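Side-chain contacts in Rep protein (PDB 1M55), which probably nicks viral origin DNA through its metal-dependent endonuclease domain, as in rolling-circle replication, and belongs to the viral origin-binding proteins: residues W35-P38 with D42-L45; F78-K83 with E180-L185; A56-R61 with K117-G122. All blocks are in the same frame, centred on the assembly; numbering follows the deposited sequence.

How the interactions relate
Interactions 2 and 3 are buried contacts, interaction 1 only partly so, and no two join the same pair of elements. Interaction 2 ties strand 77-83 to helix 179-191 by hydrogen bonds; Glu-82, a zinc ligand, lies two residues past the contacting Gln-80. Interaction 3 is mostly apolar, joining helix 50-71 to the chain around the end of helix 101-118, with an arginine and a water at its exposed margin. Interaction 1 closes a loop on itself through leucines and has no hydrogen bond across it. The three touch: Asp-42 of interaction 1 probably accepts from the backbone N of Glu-180 in interaction 2, Trp-35 of interaction 1 packs on Asp-57 of interaction 3, and Phe-81 of interaction 2 packs on Ala-56 of interaction 3.

Interaction 1. Residues W35-P38 with D42-L45; sequences WELP and DLNL
Leu-37 reaches across to Leu-43 and Leu-45, and both of its methyls lie between them. Its CB points at the facing segment, and chi1 of -66°, with CG beside the backbone N, carries the side chain on in that direction. CG comes next to Leu-45, 3.8 Å from that residue's CD1. Beyond it, CD1 lies against the CB of Leu-45 at 3.7 Å and only 3.1 Å from the carbonyl O of Leu-43, a tight methyl-to-oxygen contact. The other methyl, CD2, rests on the CB of Leu-43 at 3.9 Å, the two side chains crossing at about a right angle, and also meets Leu-45 CD1 at 4.0 Å. Leu-45 and Leu-37 instead slide past each other in opposite directions. Leu-45 has its CG anti to the backbone N (chi1 -168°), and its CD2 approaches the carbonyl O of Trp-35. The indole leads away from segment 42-45, toward helix 50-71: Trp-35 NE1 hydrogen-bonds to Thr-54 OG1, and the ring meets Trp-164 edge-to-face. The leucines thus close the two arms of an irregular loop between helix 24-32 and helix 50-71 of the Rep catalytic domain.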
loop_
_atom_site.group_PDB
_atom_site.type_symbol
_atom_site.label_atom_id
_atom_site.label_comp_id
_atom_site.label_asym_id
_atom_site.label_seq_id
_atom_site.Cartn_x
_atom_site.Cartn_y
_atom_site.Cartn_z
ATOM N N TRP A 35 -4.405 -14.002 -10.379
ATOM C CA TRP A 35 -4.361 -12.610 -10.806
ATOM C C TRP A 35 -4.044 -12.549 -12.291
ATOM O O TRP A 35 -3.327 -13.405 -12.811
ATOM C CB TRP A 35 -3.286 -11.834 -10.036
ATOM C CG TRP A 35 -3.672 -11.513 -8.633
ATOM C CD1 TRP A 35 -3.591 -12.338 -7.547
ATOM C CD2 TRP A 35 -4.220 -10.277 -8.161
ATOM N NE1 TRP A 35 -4.057 -11.691 -6.430
ATOM C CE2 TRP A 35 -4.450 -10.425 -6.776
ATOM C CE3 TRP A 35 -4.537 -9.053 -8.776
ATOM C CZ2 TRP A 35 -4.984 -9.397 -5.992
ATOM C CZ3 TRP A 35 -5.069 -8.029 -7.996
ATOM C CH2 TRP A 35 -5.285 -8.210 -6.618
ATOM N N GLU A 36 -4.596 -11.549 -12.967
ATOM C CA GLU A 36 -4.355 -11.346 -14.391
ATOM C C GLU A 36 -4.039 -9.873 -14.589
ATOM O O GLU A 36 -4.565 -9.014 -13.874
ATOM C CB GLU A 36 -5.581 -11.717 -15.224
ATOM C CG GLU A 36 -5.915 -13.203 -15.222
ATOM C CD GLU A 36 -7.040 -13.563 -16.183
ATOM O OE1 GLU A 36 -7.113 -14.743 -16.592
ATOM O OE2 GLU A 36 -7.850 -12.673 -16.530
ATOM N N LEU A 37 -3.146 -9.584 -15.523
ATOM C CA LEU A 37 -2.773 -8.210 -15.811
ATOM C C LEU A 37 -3.857 -7.567 -16.660
ATOM O O LEU A 37 -4.429 -8.221 -17.531
ATOM C CB LEU A 37 -1.456 -8.173 -16.589
ATOM C CG LEU A 37 -0.188 -8.653 -15.898
ATOM C CD1 LEU A 37 0.910 -8.816 -16.933
ATOM C CD2 LEU A 37 0.227 -7.673 -14.812
ATOM N N PRO A 38 -4.196 -6.299 -16.384
ATOM C CA PRO A 38 -5.224 -5.609 -17.172
ATOM C C PRO A 38 -4.646 -5.413 -18.582
ATOM O O PRO A 38 -3.423 -5.373 -18.756
ATOM C CB PRO A 38 -5.359 -4.266 -16.447
ATOM C CG PRO A 38 -4.970 -4.589 -15.045
ATOM C CD PRO A 38 -3.779 -5.479 -15.235
ATOM N N ASP A 42 1.780 -3.369 -18.877
ATOM C CA ASP A 42 2.907 -3.916 -19.622
ATOM C C ASP A 42 3.874 -4.622 -18.669
ATOM O O ASP A 42 5.048 -4.825 -18.992
ATOM C CB ASP A 42 3.628 -2.815 -20.415
ATOM C CG ASP A 42 4.229 -1.727 -19.524
ATOM O OD1 ASP A 42 4.079 -1.792 -18.285
ATOM O OD2 ASP A 42 4.859 -0.795 -20.076
ATOM N N LEU A 43 3.379 -4.961 -17.482
ATOM C CA LEU A 43 4.191 -5.637 -16.482
ATOM C C LEU A 43 4.405 -7.096 -16.859
ATOM O O LEU A 43 3.655 -7.660 -17.655
ATOM C CB LEU A 43 3.515 -5.579 -15.103
ATOM C CG LEU A 43 3.289 -4.230 -14.416
ATOM C CD1 LEU A 43 2.541 -4.455 -13.114
ATOM C CD2 LEU A 43 4.610 -3.537 -14.152
ATOM N N ASN A 44 5.458 -7.689 -16.312
ATOM C CA ASN A 44 5.752 -9.091 -16.546
ATOM C C ASN A 44 5.118 -9.818 -15.355
ATOM O O ASN A 44 5.591 -9.700 -14.220
ATOM C CB ASN A 44 7.263 -9.319 -16.578
ATOM C CG ASN A 44 7.628 -10.776 -16.765
ATOM O OD1 ASN A 44 6.758 -11.647 -16.810
ATOM N ND2 ASN A 44 8.918 -11.050 -16.880
ATOM N N LEU A 45 4.030 -10.536 -15.607
ATOM C CA LEU A 45 3.314 -11.241 -14.548
ATOM C C LEU A 45 4.141 -12.280 -13.799
ATOM O O LEU A 45 3.919 -12.499 -12.609
ATOM C CB LEU A 45 2.032 -11.882 -15.094
ATOM C CG LEU A 45 1.024 -12.418 -14.065
ATOM C CD1 LEU A 45 0.500 -11.285 -13.191
ATOM C CD2 LEU A 45 -0.129 -13.101 -14.776
#

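Interaction 2. Residues F78-K83 with E180-L185; sequences FVQFEK and EERKRL. With ZN (zinc ion), chain C.
Segment 78-83 is a strand and 180-185 a helical turn, and their backbones stay far apart, the nearest CA atoms being those of Gln-80 and Arg-182 at 12.7 Å, so long side chains make the contact. Arg-182 crosses the gap with its chain extended from CG to NE and ends on the amide oxygen of Gln-80. It grips end-on: NH2 donates to Gln-80 OE1 at 2.9 Å and NH1 to the same oxygen at 3.0 Å; the N-H...O angle is 147° for NH2 and slightly smaller for NH1, so neither bond is straight. The oxygen lies almost in the guanidinium plane, whereas both nitrogens approach it from the same face of the amide, whose plane is turned 34° from the guanidinium. With CG anti to the backbone N (chi1 -177°) and the chain extended beyond, Gln-80 carries its amide out from the strand toward the helix. Phe-78, two residues back on the strand, sets the edge of its ring at CZ beside Arg-182 NH2, 4.3 Å away. The guanidinium has further acceptors in the backbone oxygens of Ala-175, Ala-176 and Leu-155, which help to fix its rotation in the buried setting. Gln-80 NE2 donates to Glu-82 OE2 at 2.9 Å, along the anti lone pair and near the amide plane, and also to the backbone O of Leu-154. That carboxylate forms a salt bridge with Lys-157, while its OE1 binds the zinc ion at 2.1 Å. Held at both ends of its amide, Gln-80 probably helps to position Glu-82 as a second-shell residue. Glu-82, His-89 and His-91 together hold the zinc on adjacent antiparallel strands, the HUH-motif metal site of rolling-circle Rep endonucleases.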
loop_
_atom_site.group_PDB
_atom_site.type_symbol
_atom_site.label_atom_id
_atom_site.label_comp_id
_atom_site.label_asym_id
_atom_site.label_seq_id
_atom_site.Cartn_x
_atom_site.Cartn_y
_atom_site.Cartn_z
ATOM N N PHE A 78 -3.021 6.619 -3.420
ATOM C CA PHE A 78 -2.084 6.018 -4.350
ATOM C C PHE A 78 -1.378 5.005 -3.462
ATOM O O PHE A 78 -0.747 5.373 -2.474
ATOM C CB PHE A 78 -1.073 6.996 -4.952
ATOM C CG PHE A 78 -0.204 6.361 -6.011
ATOM C CD1 PHE A 78 -0.592 6.368 -7.347
ATOM C CD2 PHE A 78 0.967 5.683 -5.659
ATOM C CE1 PHE A 78 0.166 5.702 -8.320
ATOM C CE2 PHE A 78 1.728 5.020 -6.621
ATOM C CZ PHE A 78 1.324 5.028 -7.955
ATOM N N VAL A 79 -1.573 3.729 -3.767
ATOM C CA VAL A 79 -0.995 2.645 -2.989
ATOM C C VAL A 79 -0.091 1.814 -3.884
ATOM O O VAL A 79 -0.502 1.384 -4.966
ATOM C CB VAL A 79 -2.112 1.740 -2.412
ATOM C CG1 VAL A 79 -1.521 0.584 -1.613
ATOM C CG2 VAL A 79 -3.053 2.560 -1.535
ATOM N N GLN A 80 1.149 1.618 -3.454
ATOM C CA GLN A 80 2.089 0.825 -4.231
ATOM C C GLN A 80 2.613 -0.359 -3.419
ATOM O O GLN A 80 3.090 -0.192 -2.294
ATOM C CB GLN A 80 3.245 1.693 -4.737
ATOM C CG GLN A 80 4.230 0.940 -5.613
ATOM C CD GLN A 80 5.031 1.865 -6.496
ATOM O OE1 GLN A 80 4.509 2.419 -7.455
ATOM N NE2 GLN A 80 6.305 2.039 -6.177
ATOM N N PHE A 81 2.462 -1.554 -3.983
ATOM C CA PHE A 81 2.913 -2.797 -3.362
ATOM C C PHE A 81 4.321 -3.103 -3.881
ATOM O O PHE A 81 4.550 -3.154 -5.097
ATOM C CB PHE A 81 1.947 -3.935 -3.718
ATOM C CG PHE A 81 2.264 -5.243 -3.044
ATOM C CD1 PHE A 81 2.192 -6.437 -3.755
ATOM C CD2 PHE A 81 2.648 -5.282 -1.706
ATOM C CE1 PHE A 81 2.504 -7.652 -3.142
ATOM C CE2 PHE A 81 2.959 -6.495 -1.087
ATOM C CZ PHE A 81 2.887 -7.678 -1.809
ATOM N N GLU A 82 5.252 -3.320 -2.957
ATOM C CA GLU A 82 6.641 -3.590 -3.312
ATOM C C GLU A 82 7.236 -4.791 -2.591
ATOM O O GLU A 82 6.787 -5.179 -1.509
ATOM C CB GLU A 82 7.514 -2.370 -2.990
ATOM C CG GLU A 82 7.177 -1.113 -3.774
ATOM C CD GLU A 82 7.969 0.098 -3.316
ATOM O OE1 GLU A 82 8.871 -0.046 -2.464
ATOM O OE2 GLU A 82 7.687 1.205 -3.807
ATOM N N LYS A 83 8.263 -5.362 -3.209
ATOM C CA LYS A 83 9.000 -6.484 -2.648
ATOM C C LYS A 83 10.312 -5.847 -2.185
ATOM O O LYS A 83 11.199 -5.571 -2.999
ATOM C CB LYS A 83 9.262 -7.535 -3.728
ATOM C CG LYS A 83 10.013 -8.763 -3.253
ATOM C CD LYS A 83 10.171 -9.766 -4.393
ATOM C CE LYS A 83 10.659 -11.122 -3.890
ATOM N NZ LYS A 83 11.996 -11.040 -3.238
ATOM N N GLU A 180 5.863 2.112 -19.083
ATOM C CA GLU A 180 6.105 3.119 -20.109
ATOM C C GLU A 180 5.527 4.465 -19.656
ATOM O O GLU A 180 6.174 5.509 -19.788
ATOM C CB GLU A 180 5.483 2.670 -21.431
ATOM C CG GLU A 180 6.036 3.376 -22.647
ATOM C CD GLU A 180 7.521 3.136 -22.854
ATOM O OE1 GLU A 180 7.964 1.968 -22.811
ATOM O OE2 GLU A 180 8.246 4.122 -23.074
ATOM N N GLU A 181 4.325 4.430 -19.085
ATOM C CA GLU A 181 3.681 5.641 -18.588
ATOM C C GLU A 181 4.472 6.196 -17.392
ATOM O O GLU A 181 4.625 7.412 -17.252
ATOM C CB GLU A 181 2.220 5.356 -18.206
ATOM C CG GLU A 181 1.479 6.518 -17.538
ATOM C CD GLU A 181 1.208 7.709 -18.452
ATOM O OE1 GLU A 181 1.662 7.714 -19.615
ATOM O OE2 GLU A 181 0.529 8.650 -17.996
ATOM N N ARG A 182 4.968 5.308 -16.531
ATOM C CA ARG A 182 5.765 5.734 -15.381
ATOM C C ARG A 182 7.009 6.459 -15.887
ATOM O O ARG A 182 7.363 7.524 -15.383
ATOM C CB ARG A 182 6.168 4.532 -14.525
ATOM C CG ARG A 182 5.025 3.980 -13.687
ATOM C CD ARG A 182 5.353 2.638 -13.049
ATOM N NE ARG A 182 4.291 2.228 -12.131
ATOM C CZ ARG A 182 4.409 2.211 -10.807
ATOM N NH1 ARG A 182 5.553 2.565 -10.228
ATOM N NH2 ARG A 182 3.362 1.901 -10.055
ATOM N N LYS A 183 7.631 5.896 -16.919
ATOM C CA LYS A 183 8.819 6.474 -17.537
ATOM C C LYS A 183 8.500 7.887 -18.044
ATOM O O LYS A 183 9.276 8.821 -17.841
ATOM C CB LYS A 183 9.274 5.565 -18.684
ATOM C CG LYS A 183 10.596 5.924 -19.332
ATOM C CD LYS A 183 10.967 4.888 -20.387
ATOM C CE LYS A 183 12.244 5.271 -21.119
ATOM N NZ LYS A 183 12.598 4.293 -22.188
ATOM N N ARG A 184 7.328 8.056 -18.653
ATOM C CA ARG A 184 6.922 9.365 -19.161
ATOM C C ARG A 184 6.769 10.386 -18.027
ATOM O O ARG A 184 7.267 11.515 -18.117
ATOM C CB ARG A 184 5.603 9.268 -19.940
ATOM C CG ARG A 184 5.162 10.593 -20.560
ATOM C CD ARG A 184 3.808 10.496 -21.255
ATOM N NE ARG A 184 2.685 10.425 -20.318
ATOM C CZ ARG A 184 2.150 11.474 -19.695
ATOM N NH1 ARG A 184 2.628 12.695 -19.894
ATOM N NH2 ARG A 184 1.117 11.305 -18.880
ATOM N N LEU A 185 6.090 9.983 -16.956
ATOM C CA LEU A 185 5.861 10.871 -15.820
ATOM C C LEU A 185 7.133 11.192 -15.044
ATOM O O LEU A 185 7.293 12.308 -14.542
ATOM C CB LEU A 185 4.771 10.300 -14.906
ATOM C CG LEU A 185 3.387 10.282 -15.568
ATOM C CD1 LEU A 185 2.351 9.641 -14.668
ATOM C CD2 LEU A 185 2.983 11.699 -15.909
HETATM ZN ZN ZN C . 9.071 0.507 -0.475
#

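Interaction 3. Residues A56-R61 with K117-G122; sequences ADRIRR and KVVFQG
The Phe-120 ring carries the CG1 methyl of its neighbour Val-119 over one face, 3.7 Å above the plane and offset toward the rim, while Ile-59 comes to the ring's edge. There CD1 of Ile-59 meets CZ of Phe-120 at 3.9 Å, near the ring plane. The guanidinium of Arg-58 has a water at its edge, in plane: NH1 donates to it at 2.9 Å, and the water donates on to the carbonyl O of Val-118. The Arg-61 guanidinium has Arg-60 NH2 over its centre, 3.2 Å above the plane, and Asp-57 OD2 at its edge. Here helix 50-71 meets the chain where helix 101-118 gives way to a turn; the antiparallel sheet of the Rep catalytic domain packs against helix 50-71 through strand 77-83. Val-119 points toward helix 50-71 and sets its CG2 against the CG of Arg-58 at 3.8 Å. Bends at chi2 and chi3 (56° and 54°) fold the rest of the arginine back toward the water. Asp-57 OD1 accepts from both NE and NH2 of Arg-60, and OD2 from NE of Arg-61 at 2.9 Å. Arg-60 also makes a cation-pi contact with Trp-166. Trp-29 of helix 24-32 touches both Arg-58 and Val-119.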
loop_
_atom_site.group_PDB
_atom_site.type_symbol
_atom_site.label_atom_id
_atom_site.label_comp_id
_atom_site.label_asym_id
_atom_site.label_seq_id
_atom_site.Cartn_x
_atom_site.Cartn_y
_atom_site.Cartn_z
ATOM N N ALA A 56 -2.034 -8.429 0.086
ATOM C CA ALA A 56 -1.848 -6.989 -0.071
ATOM C C ALA A 56 -3.108 -6.256 -0.525
ATOM O O ALA A 56 -3.461 -5.216 0.040
ATOM C CB ALA A 56 -0.707 -6.711 -1.033
ATOM N N ASP A 57 -3.796 -6.792 -1.530
ATOM C CA ASP A 57 -5.006 -6.135 -2.016
ATOM C C ASP A 57 -6.094 -6.103 -0.955
ATOM O O ASP A 57 -6.815 -5.108 -0.835
ATOM C CB ASP A 57 -5.548 -6.798 -3.283
ATOM C CG ASP A 57 -6.690 -6.004 -3.911
ATOM O OD1 ASP A 57 -6.482 -4.821 -4.260
ATOM O OD2 ASP A 57 -7.802 -6.554 -4.032
ATOM N N ARG A 58 -6.225 -7.187 -0.192
ATOM C CA ARG A 58 -7.242 -7.227 0.848
ATOM C C ARG A 58 -6.901 -6.201 1.924
ATOM O O ARG A 58 -7.782 -5.482 2.407
ATOM C CB ARG A 58 -7.367 -8.626 1.451
ATOM C CG ARG A 58 -8.539 -8.785 2.425
ATOM C CD ARG A 58 -9.883 -8.410 1.786
ATOM N NE ARG A 58 -10.129 -9.132 0.539
ATOM C CZ ARG A 58 -10.581 -10.379 0.464
ATOM N NH1 ARG A 58 -10.860 -11.063 1.570
ATOM N NH2 ARG A 58 -10.708 -10.963 -0.721
ATOM N N ILE A 59 -5.622 -6.110 2.281
ATOM C CA ILE A 59 -5.182 -5.138 3.279
ATOM C C ILE A 59 -5.508 -3.732 2.772
ATOM O O ILE A 59 -6.076 -2.916 3.501
ATOM C CB ILE A 59 -3.655 -5.237 3.537
ATOM C CG1 ILE A 59 -3.329 -6.518 4.303
ATOM C CG2 ILE A 59 -3.154 -4.014 4.315
ATOM C CD1 ILE A 59 -1.835 -6.729 4.513
ATOM N N ARG A 60 -5.153 -3.462 1.519
ATOM C CA ARG A 60 -5.403 -2.161 0.913
ATOM C C ARG A 60 -6.874 -1.762 0.990
ATOM O O ARG A 60 -7.201 -0.662 1.448
ATOM C CB ARG A 60 -4.952 -2.154 -0.548
ATOM C CG ARG A 60 -5.299 -0.869 -1.262
ATOM C CD ARG A 60 -5.132 -0.999 -2.748
ATOM N NE ARG A 60 -6.093 -1.909 -3.374
ATOM C CZ ARG A 60 -7.233 -1.520 -3.941
ATOM N NH1 ARG A 60 -7.578 -0.235 -3.947
ATOM N NH2 ARG A 60 -7.976 -2.399 -4.596
ATOM N N ARG A 61 -7.761 -2.648 0.543
ATOM C CA ARG A 61 -9.188 -2.341 0.568
ATOM C C ARG A 61 -9.720 -2.146 1.987
ATOM O O ARG A 61 -10.420 -1.174 2.262
ATOM C CB ARG A 61 -9.985 -3.414 -0.170
ATOM C CG ARG A 61 -9.688 -3.473 -1.663
ATOM C CD ARG A 61 -10.467 -4.602 -2.320
ATOM N NE ARG A 61 -10.119 -4.785 -3.728
ATOM C CZ ARG A 61 -10.697 -4.140 -4.736
ATOM N NH1 ARG A 61 -11.656 -3.255 -4.507
ATOM N NH2 ARG A 61 -10.335 -4.406 -5.983
ATOM N N LYS A 117 -8.493 -8.516 12.497
ATOM C CA LYS A 117 -9.744 -9.269 12.525
ATOM C C LYS A 117 -10.214 -9.782 11.166
ATOM O O LYS A 117 -10.535 -10.962 11.014
ATOM C CB LYS A 117 -10.850 -8.425 13.164
ATOM C CG LYS A 117 -10.652 -8.203 14.653
ATOM C CD LYS A 117 -11.840 -7.526 15.307
ATOM C CE LYS A 117 -11.990 -6.088 14.861
ATOM N NZ LYS A 117 -13.060 -5.407 15.642
ATOM N N VAL A 118 -10.248 -8.896 10.177
ATOM C CA VAL A 118 -10.725 -9.241 8.842
ATOM C C VAL A 118 -9.789 -10.065 7.966
ATOM O O VAL A 118 -10.204 -11.054 7.355
ATOM C CB VAL A 118 -11.129 -7.962 8.060
ATOM C CG1 VAL A 118 -11.547 -8.301 6.639
ATOM C CG2 VAL A 118 -12.246 -7.246 8.787
ATOM N N VAL A 119 -8.530 -9.656 7.891
ATOM C CA VAL A 119 -7.584 -10.347 7.032
ATOM C C VAL A 119 -6.848 -11.498 7.707
ATOM O O VAL A 119 -6.601 -12.534 7.085
ATOM C CB VAL A 119 -6.534 -9.349 6.448
ATOM C CG1 VAL A 119 -5.752 -9.997 5.316
ATOM C CG2 VAL A 119 -7.211 -8.073 5.965
ATOM N N PHE A 120 -6.562 -11.347 8.996
ATOM C CA PHE A 120 -5.786 -12.353 9.706
ATOM C C PHE A 120 -6.458 -13.221 10.757
ATOM O O PHE A 120 -5.786 -13.793 11.613
ATOM C CB PHE A 120 -4.506 -11.700 10.230
ATOM C CG PHE A 120 -3.734 -10.990 9.156
ATOM C CD1 PHE A 120 -3.630 -9.603 9.152
ATOM C CD2 PHE A 120 -3.190 -11.709 8.095
ATOM C CE1 PHE A 120 -2.997 -8.943 8.096
ATOM C CE2 PHE A 120 -2.559 -11.063 7.041
ATOM C CZ PHE A 120 -2.464 -9.677 7.038
ATOM N N GLN A 121 -7.781 -13.342 10.673
ATOM C CA GLN A 121 -8.546 -14.194 11.584
ATOM C C GLN A 121 -8.272 -13.951 13.067
ATOM O O GLN A 121 -8.313 -14.885 13.872
ATOM C CB GLN A 121 -8.259 -15.666 11.253
ATOM C CG GLN A 121 -8.399 -16.005 9.786
ATOM C CD GLN A 121 -7.897 -17.399 9.437
ATOM O OE1 GLN A 121 -7.700 -18.247 10.308
ATOM N NE2 GLN A 121 -7.669 -17.632 8.152
ATOM N N GLY A 122 -7.969 -12.709 13.429
ATOM C CA GLY A 122 -7.692 -12.395 14.818
ATOM C C GLY A 122 -6.277 -12.715 15.271
ATOM O O GLY A 122 -5.955 -12.558 16.451
HETATM O O HOH W 1 -10.921 -11.337 4.460
#